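PDB 2GU1: peptidoglycan DD-endopeptidase ShyB from Vibrio cholerae, which cleaves the peptide cross-links between peptidoglycan strands as a zinc-dependent endopeptidase, probably letting new glycan be inserted as the cell wall expands. Local coordinates for residues Y210-S215 with D236-I241; S215-K220 with P231-D236; Y274-L279 with L312-L317. All blocks are in the same frame, centred on the assembly; numbering follows the deposited sequence.

Interaction 1 of 3, residues Y210-S215 with D236-I241; sequences YRQITS and DFATPI. With ZN (zinc ion), chain B.
Y210 and P240 meet ring against ring. P240 CD sits over one face of the tyrosine, 3.5 Å from the ring centroid and shifted toward the CD1-CE1 side, a CH-pi contact. The two side chains cross at about a right angle. CG of Y210 lies beside the backbone N and anti to the carbonyl carbon (chi1 -48°). The ring reaches P240 mainly through CD1 and CE1. Y210 CB also rests on the methyl CG2 of T239.

F237 and I213 lie side by side and point the same way, a non-hydrogen-bonded antiparallel pair. I213 CG1 touches F237 CE1 at 3.6 Å. The same phenyl ring takes the carbonyl oxygen of R211 at its edge, in the ring plane, with R211 O 3.5 Å from F237 CD1.

The side chains of T214 and D236 cross at about a right angle. T214 OG1 takes the crowded position between backbone N and carbonyl carbon (chi1 58°). From there OG1 lies 3.4 Å from D236 CB. The methyl CG2 of T214 reaches A238 CB. A water is bonded to T214 OG1 and donates to D236 OD2. OD1 of D236 binds the zinc ion at 2.0 Å.

Three backbone bonds join the segments: A238 N to Q212 O, T214 N to D236 O, and D236 N to S215 O. The CA of F237 makes a further contact with Q212 O. A238 centres an inverse gamma turn, closed by T239 N on F237 O, and here the chain leaves the strand.

Strand 213-215 is thus joined to one side of strand 235-237. The backbone of F237 bonds to L312 of strand 312-318, and the F237 ring packs on F314 of that strand.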
loop_
_atom_site.group_PDB
_atom_site.type_symbol
_atom_site.label_atom_id
_atom_site.label_comp_id
_atom_site.label_asym_id
_atom_site.label_seq_id
_atom_site.Cartn_x
_atom_site.Cartn_y
_atom_site.Cartn_z
ATOM N N TYR A 210 21.163 -0.963 15.545
ATOM C CA TYR A 210 20.405 0.262 15.279
ATOM C C TYR A 210 18.900 0.170 15.539
ATOM O O TYR A 210 18.112 0.941 14.982
ATOM C CB TYR A 210 20.649 0.683 13.830
ATOM C CG TYR A 210 22.115 0.671 13.441
ATOM C CD1 TYR A 210 23.042 1.461 14.123
ATOM C CD2 TYR A 210 22.573 -0.122 12.388
ATOM C CE1 TYR A 210 24.388 1.462 13.765
ATOM C CE2 TYR A 210 23.920 -0.125 12.017
ATOM C CZ TYR A 210 24.819 0.670 12.708
ATOM O OH TYR A 210 26.145 0.698 12.333
ATOM N N ARG A 211 18.506 -0.760 16.404
ATOM C CA ARG A 211 17.097 -0.951 16.698
ATOM C C ARG A 211 16.521 0.029 17.723
ATOM O O ARG A 211 15.340 -0.039 18.059
ATOM C CB ARG A 211 16.859 -2.416 17.104
ATOM C CG ARG A 211 17.183 -3.380 15.962
ATOM C CD ARG A 211 16.888 -4.860 16.243
ATOM N NE ARG A 211 17.177 -5.650 15.048
ATOM C CZ ARG A 211 17.209 -6.978 14.987
ATOM N NH1 ARG A 211 16.969 -7.706 16.069
ATOM N NH2 ARG A 211 17.491 -7.581 13.836
ATOM N N GLN A 212 17.343 0.958 18.204
ATOM C CA GLN A 212 16.847 1.947 19.157
ATOM C C GLN A 212 15.777 2.794 18.465
ATOM O O GLN A 212 16.025 3.378 17.405
ATOM C CB GLN A 212 17.973 2.869 19.640
ATOM C CG GLN A 212 17.465 4.031 20.490
ATOM C CD GLN A 212 18.556 5.009 20.898
ATOM O OE1 GLN A 212 18.277 6.037 21.519
ATOM N NE2 GLN A 212 19.800 4.693 20.555
ATOM N N ILE A 213 14.589 2.849 19.058
ATOM C CA ILE A 213 13.494 3.635 18.500
ATOM C C ILE A 213 13.541 5.049 19.084
ATOM O O ILE A 213 13.420 5.235 20.294
ATOM C CB ILE A 213 12.130 2.981 18.823
ATOM C CG1 ILE A 213 12.059 1.593 18.180
ATOM C CG2 ILE A 213 10.995 3.852 18.318
ATOM C CD1 ILE A 213 10.817 0.798 18.558
ATOM N N THR A 214 13.727 6.041 18.220
ATOM C CA THR A 214 13.799 7.433 18.658
ATOM C C THR A 214 12.434 8.119 18.631
ATOM O O THR A 214 12.271 9.213 19.167
ATOM C CB THR A 214 14.789 8.238 17.784
ATOM O OG1 THR A 214 14.385 8.176 16.410
ATOM C CG2 THR A 214 16.197 7.669 17.918
ATOM N N SER A 215 11.461 7.464 18.004
ATOM C CA SER A 215 10.102 7.987 17.899
ATOM C C SER A 215 9.198 6.891 17.346
ATOM O O SER A 215 9.367 6.460 16.208
ATOM C CB SER A 215 10.073 9.199 16.968
ATOM O OG SER A 215 8.747 9.663 16.797
ATOM N N ASP A 236 10.647 5.266 14.055
ATOM C CA ASP A 236 11.974 5.779 13.714
ATOM C C ASP A 236 13.078 5.021 14.439
ATOM O O ASP A 236 13.049 4.917 15.667
ATOM C CB ASP A 236 12.075 7.266 14.063
ATOM C CG ASP A 236 11.136 8.110 13.241
ATOM O OD1 ASP A 236 10.556 7.562 12.277
ATOM O OD2 ASP A 236 10.991 9.310 13.545
ATOM N N PHE A 237 14.036 4.490 13.673
ATOM C CA PHE A 237 15.177 3.748 14.224
ATOM C C PHE A 237 16.435 4.610 14.123
ATOM O O PHE A 237 16.631 5.340 13.140
ATOM C CB PHE A 237 15.383 2.428 13.466
ATOM C CG PHE A 237 14.292 1.421 13.696
ATOM C CD1 PHE A 237 14.132 0.818 14.941
ATOM C CD2 PHE A 237 13.401 1.096 12.676
ATOM C CE1 PHE A 237 13.100 -0.093 15.169
ATOM C CE2 PHE A 237 12.366 0.187 12.887
ATOM C CZ PHE A 237 12.212 -0.410 14.137
ATOM N N ALA A 238 17.279 4.533 15.151
ATOM C CA ALA A 238 18.501 5.324 15.219
ATOM C C ALA A 238 19.613 4.764 14.345
ATOM O O ALA A 238 20.573 4.169 14.843
ATOM C CB ALA A 238 18.974 5.416 16.666
ATOM N N THR A 239 19.489 4.962 13.041
ATOM C CA THR A 239 20.485 4.469 12.096
ATOM C C THR A 239 21.426 5.547 11.593
ATOM O O THR A 239 21.021 6.684 11.356
ATOM C CB THR A 239 19.828 3.874 10.839
ATOM O OG1 THR A 239 18.895 4.823 10.303
ATOM C CG2 THR A 239 19.120 2.585 11.159
ATOM N N PRO A 240 22.711 5.205 11.439
ATOM C CA PRO A 240 23.673 6.183 10.934
ATOM C C PRO A 240 23.399 6.197 9.429
ATOM O O PRO A 240 22.848 5.233 8.905
ATOM C CB PRO A 240 25.025 5.530 11.221
ATOM C CG PRO A 240 24.738 4.578 12.349
ATOM C CD PRO A 240 23.400 4.014 11.961
ATOM N N ILE A 241 23.751 7.276 8.740
ATOM C CA ILE A 241 23.558 7.308 7.302
ATOM C C ILE A 241 24.441 6.173 6.783
ATOM O O ILE A 241 25.592 6.048 7.213
ATOM C CB ILE A 241 24.057 8.644 6.703
ATOM C CG1 ILE A 241 23.237 9.800 7.275
ATOM C CG2 ILE A 241 23.967 8.604 5.186
ATOM C CD1 ILE A 241 23.693 11.193 6.825
HETATM ZN ZN ZN B . 9.244 8.887 11.470
HETATM O O HOH W 1 13.200 10.482 15.112
#

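Interaction 2 of 3, residues S215-K220 with P231-D236; sequences SGFNPK and PHNGTD. With ZN (zinc ion), chain B.
H232 CG stands anti to the backbone N (chi1 -175°), and chi2 of -128° turns the ring so that ND1 meets G216 O and NE2 meets the zinc ion. The bond from H232 ND1 to G216 O is 2.8 Å long and nearly straight. G216 O lies in the imidazole plane, while ND1 sits above the plane of the G216 carbonyl. This bond and the metal bond of NE2, 2.0 Å long, together fix the rotation of the ring. S215 OG lies over one face of the same ring, 3.4 Å from H232 CE1.

F217 CG is also anti to the backbone N (chi1 -177°). The backbone of N233 meets the edge of its ring, with N233 C 3.5 Å from F217 CD1. A water accepts from F217 N and is also bonded to T235 OG1.

H232 and N218 pair through two backbone bonds, N218 N to H232 O and H232 N to N218 O. Beyond them, P231 CB touches P219 O at 3.3 Å. N218 OD1 accepts from K220 N, forming an Asx turn.

H232 and D236, with three residues between them, are the HxxxD part of the M23 peptidase zinc site, which H313 completes.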
loop_
_atom_site.group_PDB
_atom_site.type_symbol
_atom_site.label_atom_id
_atom_site.label_comp_id
_atom_site.label_asym_id
_atom_site.label_seq_id
_atom_site.Cartn_x
_atom_site.Cartn_y
_atom_site.Cartn_z
ATOM N N SER A 215 11.461 7.464 18.004
ATOM C CA SER A 215 10.102 7.987 17.899
ATOM C C SER A 215 9.198 6.891 17.346
ATOM O O SER A 215 9.367 6.460 16.208
ATOM C CB SER A 215 10.073 9.199 16.968
ATOM O OG SER A 215 8.747 9.663 16.797
ATOM N N GLY A 216 8.237 6.445 18.152
ATOM C CA GLY A 216 7.344 5.383 17.725
ATOM C C GLY A 216 6.076 5.835 17.030
ATOM O O GLY A 216 5.850 7.029 16.835
ATOM N N PHE A 217 5.248 4.863 16.663
ATOM C CA PHE A 217 3.973 5.094 15.986
ATOM C C PHE A 217 3.034 5.871 16.906
ATOM O O PHE A 217 2.897 5.528 18.078
ATOM C CB PHE A 217 3.335 3.742 15.642
ATOM C CG PHE A 217 2.044 3.840 14.868
ATOM C CD1 PHE A 217 2.056 4.029 13.487
ATOM C CD2 PHE A 217 0.815 3.691 15.513
ATOM C CE1 PHE A 217 0.862 4.060 12.753
ATOM C CE2 PHE A 217 -0.382 3.721 14.791
ATOM C CZ PHE A 217 -0.358 3.908 13.409
ATOM N N ASN A 218 2.392 6.913 16.379
ATOM C CA ASN A 218 1.450 7.714 17.163
ATOM C C ASN A 218 0.563 8.553 16.254
ATOM O O ASN A 218 0.933 9.652 15.845
ATOM C CB ASN A 218 2.186 8.626 18.149
ATOM C CG ASN A 218 1.232 9.519 18.938
ATOM O OD1 ASN A 218 0.036 9.228 19.052
ATOM N ND2 ASN A 218 1.761 10.604 19.491
ATOM N N PRO A 219 -0.633 8.038 15.936
ATOM C CA PRO A 219 -1.616 8.693 15.071
ATOM C C PRO A 219 -2.265 9.939 15.659
ATOM O O PRO A 219 -2.883 10.723 14.934
ATOM C CB PRO A 219 -2.626 7.579 14.807
ATOM C CG PRO A 219 -2.621 6.836 16.100
ATOM C CD PRO A 219 -1.145 6.741 16.416
ATOM N N LYS A 220 -2.125 10.120 16.968
ATOM C CA LYS A 220 -2.709 11.277 17.640
ATOM C C LYS A 220 -1.696 12.371 17.963
ATOM O O LYS A 220 -2.044 13.367 18.598
ATOM C CB LYS A 220 -3.415 10.836 18.928
ATOM C CG LYS A 220 -4.683 10.018 18.696
ATOM C CD LYS A 220 -5.255 9.465 20.004
ATOM C CE LYS A 220 -5.633 10.570 20.992
ATOM N NZ LYS A 220 -6.738 11.445 20.494
ATOM N N PRO A 231 -0.203 13.020 12.667
ATOM C CA PRO A 231 0.212 11.652 12.979
ATOM C C PRO A 231 1.592 11.215 12.513
ATOM O O PRO A 231 2.059 11.592 11.435
ATOM C CB PRO A 231 -0.889 10.809 12.345
ATOM C CG PRO A 231 -1.229 11.605 11.114
ATOM C CD PRO A 231 -1.284 13.021 11.659
ATOM N N HIS A 232 2.250 10.434 13.363
ATOM C CA HIS A 232 3.537 9.862 13.013
ATOM C C HIS A 232 3.105 8.438 12.707
ATOM O O HIS A 232 2.858 7.642 13.615
ATOM C CB HIS A 232 4.509 9.870 14.185
ATOM C CG HIS A 232 5.877 9.384 13.816
ATOM N ND1 HIS A 232 6.526 8.385 14.508
ATOM C CD2 HIS A 232 6.718 9.762 12.822
ATOM C CE1 HIS A 232 7.709 8.169 13.957
ATOM N NE2 HIS A 232 7.849 8.992 12.933
ATOM N N ASN A 233 2.992 8.132 11.424
ATOM C CA ASN A 233 2.535 6.827 10.977
ATOM C C ASN A 233 3.603 5.750 10.801
ATOM O O ASN A 233 3.415 4.805 10.034
ATOM C CB ASN A 233 1.748 7.011 9.675
ATOM C CG ASN A 233 0.407 7.686 9.904
ATOM O OD1 ASN A 233 -0.035 8.512 9.106
ATOM N ND2 ASN A 233 -0.252 7.325 10.999
ATOM N N GLY A 234 4.718 5.883 11.511
ATOM C CA GLY A 234 5.768 4.889 11.391
ATOM C C GLY A 234 6.650 4.847 12.625
ATOM O O GLY A 234 6.372 5.521 13.615
ATOM N N THR A 235 7.710 4.052 12.567
ATOM C CA THR A 235 8.632 3.937 13.690
ATOM C C THR A 235 10.008 4.428 13.243
ATOM O O THR A 235 10.483 4.056 12.168
ATOM C CB THR A 235 8.744 2.468 14.157
ATOM O OG1 THR A 235 7.446 1.963 14.478
ATOM C CG2 THR A 235 9.628 2.358 15.371
ATOM N N ASP A 236 10.647 5.266 14.055
ATOM C CA ASP A 236 11.974 5.779 13.714
ATOM C C ASP A 236 13.078 5.021 14.439
ATOM O O ASP A 236 13.049 4.917 15.667
ATOM C CB ASP A 236 12.075 7.266 14.063
ATOM C CG ASP A 236 11.136 8.110 13.241
ATOM O OD1 ASP A 236 10.556 7.562 12.277
ATOM O OD2 ASP A 236 10.991 9.310 13.545
HETATM ZN ZN ZN B . 9.244 8.887 11.470
HETATM O O HOH W 2 6.406 2.099 17.021
#

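Interaction 3 of 3, residues Y274-L279 with L312-L317; sequences YKTRYL and LHFEVL. With ZN (zinc ion), chain B.
L279 and H313 lie side by side and point the same way, with L279 CD2 3.7 Å from H313 CD2. H313 stands on strand 312-317, which runs antiparallel to strand 274-279 at 166° in the sheet of the M23 peptidase domain. H313 ND1 binds the zinc ion at 2.0 Å. H313 NE2 donates to E315 OE2 at 2.6 Å. The carboxylate uses its anti lone pair, and OE2 lies close to the imidazole plane. With the metal bond, this bond holds the ring rotation.

E315 is held in turn by R277. R277 NH1 forms a salt bridge to E315 OE1 at 3.0 Å, on the syn side, with guanidinium and carboxylate planes 52° apart. R277 is extended from CG to NE, and its guanidinium reaches E315 OE1. R277 NH1 has a second partner in H42 O.

The other face of the sheet carries T276, Y278, F314 and V316. The side chains of Y278 and F314 also run alongside each other, with CE1 of Y278 3.5 Å from CE1 of F314. Their ring planes are at 47°. T276 OG1 shares a hydrogen bond with Y278 OH and another with H270 NE2.

Backbone bonds pair K275 with L317 and R277 with E315. L317 N to K275 O is the straightest of them, at 2.8 Å. L317 CD1 lies over one face of the R277 guanidinium, 3.7 Å from R277 CZ.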
loop_
_atom_site.group_PDB
_atom_site.type_symbol
_atom_site.label_atom_id
_atom_site.label_comp_id
_atom_site.label_asym_id
_atom_site.label_seq_id
_atom_site.Cartn_x
_atom_site.Cartn_y
_atom_site.Cartn_z
ATOM N N TYR A 274 -0.552 -6.843 3.447
ATOM C CA TYR A 274 0.601 -6.107 3.973
ATOM C C TYR A 274 1.573 -5.435 3.004
ATOM O O TYR A 274 1.903 -5.976 1.952
ATOM C CB TYR A 274 1.427 -7.043 4.855
ATOM C CG TYR A 274 0.719 -7.556 6.081
ATOM C CD1 TYR A 274 0.685 -6.802 7.256
ATOM C CD2 TYR A 274 0.088 -8.804 6.073
ATOM C CE1 TYR A 274 0.049 -7.274 8.391
ATOM C CE2 TYR A 274 -0.557 -9.285 7.209
ATOM C CZ TYR A 274 -0.566 -8.513 8.366
ATOM O OH TYR A 274 -1.158 -8.994 9.505
ATOM N N LYS A 275 2.039 -4.255 3.401
ATOM C CA LYS A 275 3.037 -3.504 2.654
ATOM C C LYS A 275 3.908 -2.854 3.731
ATOM O O LYS A 275 3.459 -2.647 4.864
ATOM C CB LYS A 275 2.419 -2.386 1.807
ATOM C CG LYS A 275 1.470 -2.802 0.688
ATOM C CD LYS A 275 1.019 -1.552 -0.068
ATOM C CE LYS A 275 0.051 -1.860 -1.214
ATOM N NZ LYS A 275 -1.283 -2.291 -0.716
ATOM N N THR A 276 5.149 -2.540 3.377
ATOM C CA THR A 276 6.057 -1.860 4.296
ATOM C C THR A 276 6.699 -0.722 3.515
ATOM O O THR A 276 6.940 -0.853 2.308
ATOM C CB THR A 276 7.174 -2.796 4.825
ATOM O OG1 THR A 276 7.802 -3.473 3.729
ATOM C CG2 THR A 276 6.605 -3.814 5.803
ATOM N N ARG A 277 6.940 0.397 4.198
ATOM C CA ARG A 277 7.566 1.567 3.584
ATOM C C ARG A 277 8.861 1.899 4.308
ATOM O O ARG A 277 8.950 1.736 5.534
ATOM C CB ARG A 277 6.658 2.791 3.685
ATOM C CG ARG A 277 5.350 2.680 2.960
ATOM C CD ARG A 277 4.570 3.950 3.224
ATOM N NE ARG A 277 3.412 4.078 2.359
ATOM C CZ ARG A 277 2.419 4.923 2.588
ATOM N NH1 ARG A 277 2.454 5.702 3.662
ATOM N NH2 ARG A 277 1.399 5.000 1.740
ATOM N N TYR A 278 9.841 2.395 3.554
ATOM C CA TYR A 278 11.152 2.748 4.102
ATOM C C TYR A 278 11.495 4.150 3.565
ATOM O O TYR A 278 11.702 4.325 2.367
ATOM C CB TYR A 278 12.193 1.716 3.628
ATOM C CG TYR A 278 11.781 0.264 3.843
ATOM C CD1 TYR A 278 12.273 -0.476 4.921
ATOM C CD2 TYR A 278 10.860 -0.350 2.995
ATOM C CE1 TYR A 278 11.849 -1.785 5.149
ATOM C CE2 TYR A 278 10.428 -1.659 3.216
ATOM C CZ TYR A 278 10.921 -2.369 4.295
ATOM O OH TYR A 278 10.441 -3.639 4.542
ATOM N N LEU A 279 11.564 5.141 4.453
ATOM C CA LEU A 279 11.834 6.518 4.045
ATOM C C LEU A 279 13.176 7.122 4.445
ATOM O O LEU A 279 13.889 6.595 5.304
ATOM C CB LEU A 279 10.733 7.439 4.567
ATOM C CG LEU A 279 9.335 7.382 3.957
ATOM C CD1 LEU A 279 8.766 5.979 4.041
ATOM C CD2 LEU A 279 8.440 8.386 4.708
ATOM N N LEU A 312 15.869 6.107 10.063
ATOM C CA LEU A 312 15.023 5.354 9.165
ATOM C C LEU A 312 13.606 5.485 9.708
ATOM O O LEU A 312 13.367 5.313 10.910
ATOM C CB LEU A 312 15.412 3.876 9.140
ATOM C CG LEU A 312 14.464 2.969 8.351
ATOM C CD1 LEU A 312 14.669 3.179 6.854
ATOM C CD2 LEU A 312 14.725 1.515 8.712
ATOM N N HIS A 313 12.678 5.831 8.827
ATOM C CA HIS A 313 11.277 5.926 9.205
ATOM C C HIS A 313 10.680 4.680 8.552
ATOM O O HIS A 313 10.659 4.580 7.324
ATOM C CB HIS A 313 10.649 7.193 8.618
ATOM C CG HIS A 313 9.163 7.256 8.772
ATOM N ND1 HIS A 313 8.545 7.936 9.800
ATOM C CD2 HIS A 313 8.167 6.705 8.035
ATOM C CE1 HIS A 313 7.235 7.803 9.689
ATOM N NE2 HIS A 313 6.979 7.060 8.627
ATOM N N PHE A 314 10.225 3.735 9.374
ATOM C CA PHE A 314 9.667 2.467 8.895
ATOM C C PHE A 314 8.156 2.402 9.095
ATOM O O PHE A 314 7.634 2.810 10.142
ATOM C CB PHE A 314 10.358 1.304 9.640
ATOM C CG PHE A 314 9.822 -0.063 9.300
ATOM C CD1 PHE A 314 9.906 -0.568 8.009
ATOM C CD2 PHE A 314 9.238 -0.855 10.290
ATOM C CE1 PHE A 314 9.417 -1.851 7.704
ATOM C CE2 PHE A 314 8.749 -2.122 10.001
ATOM C CZ PHE A 314 8.835 -2.628 8.703
ATOM N N GLU A 315 7.448 1.890 8.092
ATOM C CA GLU A 315 5.997 1.781 8.187
ATOM C C GLU A 315 5.478 0.418 7.769
ATOM O O GLU A 315 6.043 -0.230 6.888
ATOM C CB GLU A 315 5.321 2.848 7.310
ATOM C CG GLU A 315 5.299 4.246 7.918
ATOM C CD GLU A 315 4.607 5.274 7.026
ATOM O OE1 GLU A 315 3.739 4.891 6.215
ATOM O OE2 GLU A 315 4.927 6.473 7.148
ATOM N N VAL A 316 4.413 -0.024 8.432
ATOM C CA VAL A 316 3.760 -1.274 8.081
ATOM C C VAL A 316 2.330 -0.862 7.771
ATOM O O VAL A 316 1.696 -0.162 8.566
ATOM C CB VAL A 316 3.732 -2.295 9.243
ATOM C CG1 VAL A 316 2.926 -3.533 8.829
ATOM C CG2 VAL A 316 5.156 -2.707 9.606
ATOM N N LEU A 317 1.837 -1.262 6.604
ATOM C CA LEU A 317 0.472 -0.930 6.217
ATOM C C LEU A 317 -0.377 -2.187 6.122
ATOM O O LEU A 317 0.026 -3.169 5.507
ATOM C CB LEU A 317 0.440 -0.220 4.857
ATOM C CG LEU A 317 1.262 1.047 4.637
ATOM C CD1 LEU A 317 0.809 1.691 3.326
ATOM C CD2 LEU A 317 1.075 2.016 5.778
HETATM ZN ZN ZN B . 9.244 8.887 11.470
#

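In the fold
All three interactions converge on the one zinc ion. Interaction 1 holds D236, interaction 2 holds H232 and D236, and interaction 3 holds H313. D236 OD1 is 3.1 Å from H232 NE2 and 3.2 Å from H313 ND1. H232 NE2 is 3.4 Å from H313 ND1, and the two imidazole planes are at about 80°. Interactions 1 and 2 share S215 and D236 and lie about 13 Å apart, centre to centre. Interaction 2 continues from the strand pair into the loops beyond it. Probable hydrogen bonds tie both to interaction 3, T235 N to F314 O at 2.7 Å and F237 N to L312 O at 3.0 Å. D236 and H313 come from neighbouring strands, H232 from the loop just before strand 235-237.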